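Local coordinates for protein alanine racemase (Corynebacterium glutamicum, PDB 2DY3) that binds pyridoxal-5'-phosphate and belongs to the alanine racemase family, which joins an N-terminal TIM-barrel-type domain to a C-terminal beta-rich domain, at residues K44-I49 against M66-I71; I96-I101 against K107-T112; A143-P148 against H187-P192. All coordinates share one frame; numbering follows the deposited sequence.

Interaction 1 (K44-I49 against M66-I71)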
# COMPACT_ATOMS: atom_id res chain seq x y z
N LYS B 44 6.03 14.58 -9.21
CA LYS B 44 5.26 15.68 -9.79
C LYS B 44 4.95 16.76 -8.76
O LYS B 44 4.99 17.95 -9.07
CB LYS B 44 3.94 15.15 -10.37
CG LYS B 44 4.11 14.33 -11.63
CD LYS B 44 4.68 15.17 -12.76
CE LYS B 44 4.90 14.32 -14.01
NZ LYS B 44 5.79 13.16 -13.71
N VAL B 45 4.65 16.35 -7.53
CA VAL B 45 4.30 17.28 -6.46
C VAL B 45 5.41 18.22 -6.01
O VAL B 45 5.21 19.44 -5.93
CB VAL B 45 3.77 16.53 -5.23
CG1 VAL B 45 3.58 17.49 -4.06
CG2 VAL B 45 2.45 15.84 -5.58
N ALA B 46 6.58 17.67 -5.68
CA ALA B 46 7.70 18.47 -5.21
C ALA B 46 8.08 19.64 -6.13
O ALA B 46 8.34 20.74 -5.65
CB ALA B 46 8.93 17.57 -4.99
N PRO B 47 8.13 19.41 -7.44
CA PRO B 47 8.48 20.52 -8.33
C PRO B 47 7.44 21.64 -8.30
O PRO B 47 7.77 22.82 -8.38
CB PRO B 47 8.58 19.85 -9.70
CG PRO B 47 9.02 18.48 -9.37
CD PRO B 47 8.15 18.13 -8.17
N VAL B 48 6.18 21.27 -8.16
CA VAL B 48 5.13 22.28 -8.11
C VAL B 48 5.26 23.07 -6.82
O VAL B 48 5.17 24.30 -6.81
CB VAL B 48 3.74 21.64 -8.18
CG1 VAL B 48 2.68 22.67 -7.86
CG2 VAL B 48 3.51 21.06 -9.58
N ILE B 49 5.50 22.36 -5.72
CA ILE B 49 5.65 23.03 -4.44
C ILE B 49 6.87 23.94 -4.47
O ILE B 49 6.87 25.02 -3.86
CB ILE B 49 5.81 22.00 -3.30
CG1 ILE B 49 4.48 21.27 -3.09
CG2 ILE B 49 6.26 22.69 -2.03
CD1 ILE B 49 4.50 20.26 -1.98
N MET B 66 17.37 11.52 -1.60
CA MET B 66 18.12 11.37 -2.85
C MET B 66 17.19 11.44 -4.06
O MET B 66 17.59 11.93 -5.12
CB MET B 66 18.93 10.06 -2.83
CG MET B 66 20.21 10.16 -1.98
SD MET B 66 21.22 8.66 -1.83
CE MET B 66 22.19 8.74 -3.38
N GLN B 67 15.96 10.97 -3.91
CA GLN B 67 14.98 11.01 -5.00
C GLN B 67 14.62 12.47 -5.31
O GLN B 67 14.39 12.83 -6.46
CB GLN B 67 13.72 10.22 -4.62
CG GLN B 67 12.59 10.28 -5.67
CD GLN B 67 11.37 9.46 -5.29
OE1 GLN B 67 10.99 9.40 -4.12
NE2 GLN B 67 10.73 8.85 -6.29
N LEU B 68 14.59 13.31 -4.28
CA LEU B 68 14.29 14.72 -4.47
C LEU B 68 15.37 15.38 -5.32
O LEU B 68 15.07 16.16 -6.23
CB LEU B 68 14.17 15.44 -3.12
CG LEU B 68 12.91 15.07 -2.33
CD1 LEU B 68 12.85 15.88 -1.05
CD2 LEU B 68 11.69 15.34 -3.20
N ARG B 69 16.63 15.07 -5.03
CA ARG B 69 17.73 15.63 -5.79
C ARG B 69 17.64 15.12 -7.22
O ARG B 69 17.92 15.86 -8.16
CB ARG B 69 19.08 15.25 -5.17
CG ARG B 69 19.42 16.02 -3.89
CD ARG B 69 19.78 17.49 -4.16
NE ARG B 69 20.09 18.20 -2.92
CZ ARG B 69 19.36 19.20 -2.41
NH1 ARG B 69 18.28 19.63 -3.04
NH2 ARG B 69 19.71 19.74 -1.25
N ASP B 70 17.23 13.86 -7.37
CA ASP B 70 17.08 13.24 -8.69
C ASP B 70 16.11 13.99 -9.60
O ASP B 70 16.40 14.19 -10.79
CB ASP B 70 16.59 11.79 -8.56
CG ASP B 70 17.73 10.80 -8.31
OD1 ASP B 70 18.91 11.20 -8.38
OD2 ASP B 70 17.43 9.61 -8.05
N ILE B 71 14.96 14.39 -9.08
CA ILE B 71 13.99 15.10 -9.90
C ILE B 71 14.38 16.56 -10.15
O ILE B 71 13.72 17.27 -10.91
CB ILE B 71 12.57 15.06 -9.30
CG1 ILE B 71 12.54 15.78 -7.96
CG2 ILE B 71 12.12 13.62 -9.13
CD1 ILE B 71 11.18 15.73 -7.29
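I71 meets A46 and P47 where two outer helices of the TIM-barrel-type domain, 42-50 and 62-70, come side by side. Strand 56-59 lies between them in the chain. The contact is wholly apolar and only its inner part is buried.

I71 can be followed outward. Its CB points toward segment 44-49 but stays short of it. There the chain forks. The CG1 branch is placed between the backbone N and the carbonyl carbon (chi1 63°). From there chi2 of -178° extends the chain fully, which carries CD1 to the first helix. CD1 of I71 lies 3.7 Å from A46 CB. The same methyl is 4.0 Å from P47 CD and 4.1 Å from P47 CG, so it rests on the CG-CD side of the proline ring. The two side chains cross at about a right angle. The side chain of I71 also packs on E43 of the first helix. The N of P47 makes no bond to the turn before it, and helix 42-50 is kinked there.

L68 brings one branch to the same spot. The side chain of L68 also packs on V42, and on F57 and V59 of strand 56-59, so it links the two helices to the sheet. Nearby, R69 grips the backbone carbonyls of I73, Q75, R94 and N95, which ties this helix to the chain that follows. The methyl of A46 is shared: besides I71, its CB has L68 CD2 at 4.0 Å.

Interaction 2 (I96-I101 against K107-T112)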
# COMPACT_ATOMS: atom_id res chain seq x y z
N ILE B 96 22.54 16.73 1.01
CA ILE B 96 21.34 16.42 1.78
C ILE B 96 21.67 16.60 3.26
O ILE B 96 22.66 16.06 3.75
CB ILE B 96 20.90 14.95 1.54
CG1 ILE B 96 20.41 14.79 0.10
CG2 ILE B 96 19.80 14.57 2.54
CD1 ILE B 96 20.18 13.35 -0.32
N ASP B 97 20.87 17.41 3.95
CA ASP B 97 21.09 17.63 5.37
C ASP B 97 20.65 16.38 6.13
O ASP B 97 19.63 15.78 5.80
CB ASP B 97 20.28 18.83 5.87
CG ASP B 97 20.76 20.15 5.31
OD1 ASP B 97 20.41 21.20 5.89
OD2 ASP B 97 21.47 20.16 4.28
N LEU B 98 21.43 15.99 7.13
CA LEU B 98 21.11 14.82 7.93
C LEU B 98 20.81 15.22 9.36
O LEU B 98 21.52 16.05 9.94
CB LEU B 98 22.28 13.83 7.93
CG LEU B 98 22.67 13.17 6.61
CD1 LEU B 98 23.91 12.32 6.82
CD2 LEU B 98 21.50 12.33 6.10
N ALA B 99 19.76 14.64 9.93
CA ALA B 99 19.41 14.93 11.31
C ALA B 99 20.27 14.08 12.24
O ALA B 99 20.55 12.91 11.96
CB ALA B 99 17.94 14.61 11.56
N VAL B 100 20.71 14.67 13.35
CA VAL B 100 21.47 13.93 14.35
C VAL B 100 20.38 13.42 15.29
O VAL B 100 19.80 14.21 16.04
CB VAL B 100 22.43 14.86 15.13
CG1 VAL B 100 23.32 14.03 16.05
CG2 VAL B 100 23.29 15.66 14.15
N ILE B 101 20.10 12.12 15.26
CA ILE B 101 19.04 11.58 16.11
C ILE B 101 19.50 10.78 17.33
O ILE B 101 18.68 10.41 18.17
CB ILE B 101 18.05 10.71 15.27
CG1 ILE B 101 18.69 9.38 14.91
CG2 ILE B 101 17.65 11.45 14.00
CD1 ILE B 101 17.74 8.42 14.22
N LYS B 107 28.44 10.64 16.15
CA LYS B 107 29.76 10.04 16.05
C LYS B 107 30.13 9.66 14.61
O LYS B 107 31.24 9.93 14.16
CB LYS B 107 29.83 8.80 16.94
CG LYS B 107 31.20 8.13 16.96
CD LYS B 107 31.24 7.03 18.00
CE LYS B 107 32.63 6.41 18.08
NZ LYS B 107 32.68 5.31 19.09
N ALA B 108 29.18 9.04 13.91
CA ALA B 108 29.42 8.63 12.53
C ALA B 108 29.67 9.83 11.63
O ALA B 108 30.46 9.75 10.68
CB ALA B 108 28.22 7.82 12.02
N LEU B 109 29.01 10.94 11.92
CA LEU B 109 29.16 12.15 11.12
C LEU B 109 30.51 12.82 11.36
O LEU B 109 31.18 13.23 10.42
CB LEU B 109 28.03 13.13 11.42
CG LEU B 109 26.65 12.64 10.95
CD1 LEU B 109 25.56 13.50 11.53
CD2 LEU B 109 26.60 12.65 9.43
N ILE B 110 30.88 12.93 12.63
CA ILE B 110 32.15 13.56 13.00
C ILE B 110 33.32 12.76 12.44
O ILE B 110 34.35 13.33 12.07
CB ILE B 110 32.30 13.65 14.53
CG1 ILE B 110 31.30 14.66 15.09
CG2 ILE B 110 33.71 14.05 14.90
CD1 ILE B 110 31.22 14.65 16.60
N GLU B 111 33.16 11.45 12.38
CA GLU B 111 34.23 10.60 11.88
C GLU B 111 34.20 10.44 10.36
O GLU B 111 34.97 9.67 9.80
CB GLU B 111 34.18 9.23 12.56
CG GLU B 111 34.48 9.30 14.06
CD GLU B 111 34.28 7.97 14.77
OE1 GLU B 111 34.57 7.90 15.98
OE2 GLU B 111 33.84 7.01 14.11
N THR B 112 33.32 11.19 9.71
CA THR B 112 33.21 11.15 8.25
C THR B 112 34.09 12.23 7.63
O THR B 112 33.98 13.41 7.99
CB THR B 112 31.77 11.41 7.77
OG1 THR B 112 30.93 10.31 8.12
CG2 THR B 112 31.76 11.60 6.25
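The hydroxyl of T112 reaches back to a backbone carbonyl beside L109, the leucine that meets L98 and V100. T112 OG1 gives its proton to A108 O at 2.7 Å. The hydroxyl approaches at 147° to the C=O bond, tilted 22° from the carbonyl plane. This bond belongs to the end of helix 103-110 in the beta-alpha-beta unit of strand 97-100, helix 103-110 and strand 117-122, part of the TIM-barrel-type domain. The next carbonyl is also used: T112 N bonds L109 O at 3.0 Å, and H149 NE2 adds a weak bond to that oxygen. E111 is the first residue to leave helical geometry.

Across the contact there is no polar bond. L109 points toward the strand and is buried. Its CG lies opposite the carbonyl carbon, beside the backbone N (chi1 -67°), and the two methyls part to serve two strand residues. CD2 of L109 lies 3.8 Å from L98 CD1. L98 also packs on F88 and I92 of helix 88-92, and W82 touches both leucines. V119 of strand 117-122 lies against V100 and L109, so the next strand also packs against this pair. Between L98 and V100, A99 points away from the helix. It lies against W80, one of the residues of the pyridoxal-5'-phosphate pocket. The strand thus has helix packing on one face and a pocket residue on the other. The second methyl contact is looser: V100 CG2 stands 4.1 Å from L109 CD1.

Interaction 3 (A143-P148 against H187-P192)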
# COMPACT_ATOMS: atom_id res chain seq x y z
N ALA B 143 30.58 17.53 21.12
CA ALA B 143 31.22 16.78 20.04
C ALA B 143 31.07 17.47 18.69
O ALA B 143 32.05 17.62 17.96
CB ALA B 143 30.65 15.37 19.98
N LEU B 144 29.85 17.87 18.35
CA LEU B 144 29.61 18.53 17.07
C LEU B 144 30.31 19.89 16.96
O LEU B 144 30.77 20.28 15.89
CB LEU B 144 28.11 18.67 16.83
CG LEU B 144 27.35 17.33 16.74
CD1 LEU B 144 25.85 17.57 16.73
CD2 LEU B 144 27.79 16.57 15.49
N ALA B 145 30.42 20.61 18.07
CA ALA B 145 31.08 21.91 18.08
C ALA B 145 32.56 21.77 17.76
O ALA B 145 33.16 22.64 17.14
CB ALA B 145 30.91 22.59 19.42
N ALA B 146 33.15 20.66 18.19
CA ALA B 146 34.57 20.41 17.97
C ALA B 146 34.88 19.96 16.55
O ALA B 146 36.04 19.95 16.15
CB ALA B 146 35.06 19.36 18.96
N ALA B 147 33.85 19.61 15.79
CA ALA B 147 34.04 19.15 14.41
C ALA B 147 34.03 20.27 13.38
O ALA B 147 32.99 20.84 13.08
CB ALA B 147 32.98 18.11 14.07
N PRO B 148 35.20 20.57 12.80
CA PRO B 148 35.41 21.61 11.79
C PRO B 148 34.51 21.46 10.57
O PRO B 148 33.80 22.39 10.19
CB PRO B 148 36.88 21.45 11.42
CG PRO B 148 37.49 20.93 12.67
CD PRO B 148 36.48 19.90 13.12
N HIS B 187 27.37 26.18 23.92
CA HIS B 187 28.48 25.34 23.47
C HIS B 187 29.11 25.85 22.18
O HIS B 187 30.04 25.25 21.65
CB HIS B 187 28.02 23.90 23.26
CG HIS B 187 28.09 23.06 24.50
ND1 HIS B 187 29.28 22.57 25.00
CD2 HIS B 187 27.13 22.65 25.36
CE1 HIS B 187 29.04 21.89 26.11
NE2 HIS B 187 27.74 21.93 26.35
N GLY B 188 28.60 26.96 21.67
CA GLY B 188 29.15 27.51 20.45
C GLY B 188 28.39 27.14 19.19
O GLY B 188 28.84 27.46 18.08
N LEU B 189 27.27 26.44 19.33
CA LEU B 189 26.48 26.06 18.16
C LEU B 189 25.41 27.12 17.94
O LEU B 189 24.44 27.20 18.69
CB LEU B 189 25.81 24.69 18.34
CG LEU B 189 26.70 23.44 18.41
CD1 LEU B 189 25.82 22.23 18.66
CD2 LEU B 189 27.49 23.28 17.12
N GLU B 190 25.61 27.95 16.92
CA GLU B 190 24.67 29.02 16.61
C GLU B 190 23.23 28.54 16.44
O GLU B 190 22.30 29.18 16.92
CB GLU B 190 25.11 29.75 15.33
CG GLU B 190 24.13 30.84 14.88
CD GLU B 190 24.55 31.54 13.60
OE1 GLU B 190 25.07 30.87 12.68
OE2 GLU B 190 24.34 32.76 13.50
N CYS B 191 23.05 27.42 15.75
CA CYS B 191 21.70 26.89 15.50
C CYS B 191 20.83 27.99 14.91
O CYS B 191 19.79 28.34 15.46
CB CYS B 191 21.08 26.37 16.80
SG CYS B 191 21.88 24.91 17.50
N PRO B 192 21.24 28.55 13.76
CA PRO B 192 20.58 29.62 13.01
C PRO B 192 19.13 29.38 12.61
O PRO B 192 18.29 30.28 12.69
CB PRO B 192 21.46 29.78 11.77
CG PRO B 192 22.78 29.27 12.21
CD PRO B 192 22.43 28.08 13.04
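With chi1 at -67°, CG of L189 stands opposite its own carbonyl carbon, and chi2 of 178° sends CD1 onward while CD2 turns to A145. That methyl rests mainly on helix backbone. L189 CD2 is 4.0 Å from A145 CA and 4.1 Å from A145 N. A145 CB is 4.2 Å from L189 CD2, and L144 C is 4.4 Å from the same methyl.

A145 CB has a nearer neighbour, H187 O, at 3.6 Å. This is a van der Waals contact. H187 leads out of helix 169-186, and G188 ends that helix in a Schellman motif with a positive phi of 97°. The loop then runs past the end of helix 134-146. Both helices belong to the outer layer of the TIM-barrel-type domain. V152 of strand 150-156 lies against L144, L189 and C191, so helix end and loop share one strand as a base. R185 bonds the carbonyls of E190 and C191. The imidazole of H187 turns its NE2 to E138, where it bonds OE2.

In the fold
The three contacts follow one another along the chain, with none nested in another, and all belong to the N-terminal TIM-barrel-type domain. Each involves the helices and loops packed around its parallel sheet. Centres of interactions 1 and 2 are 23 Å apart, but they meet where I96 packs on M66 and R69. Interactions 2 and 3 are closer, with centres 13 Å apart. I110 of helix 103-110 lies against A143, L144 and A147 of segment 143-148, and V100 touches L144. Interactions 1 and 3 do not touch; their nearest atoms are about 17 Å apart. Interaction 2 therefore lies between the other two and touches segments of both.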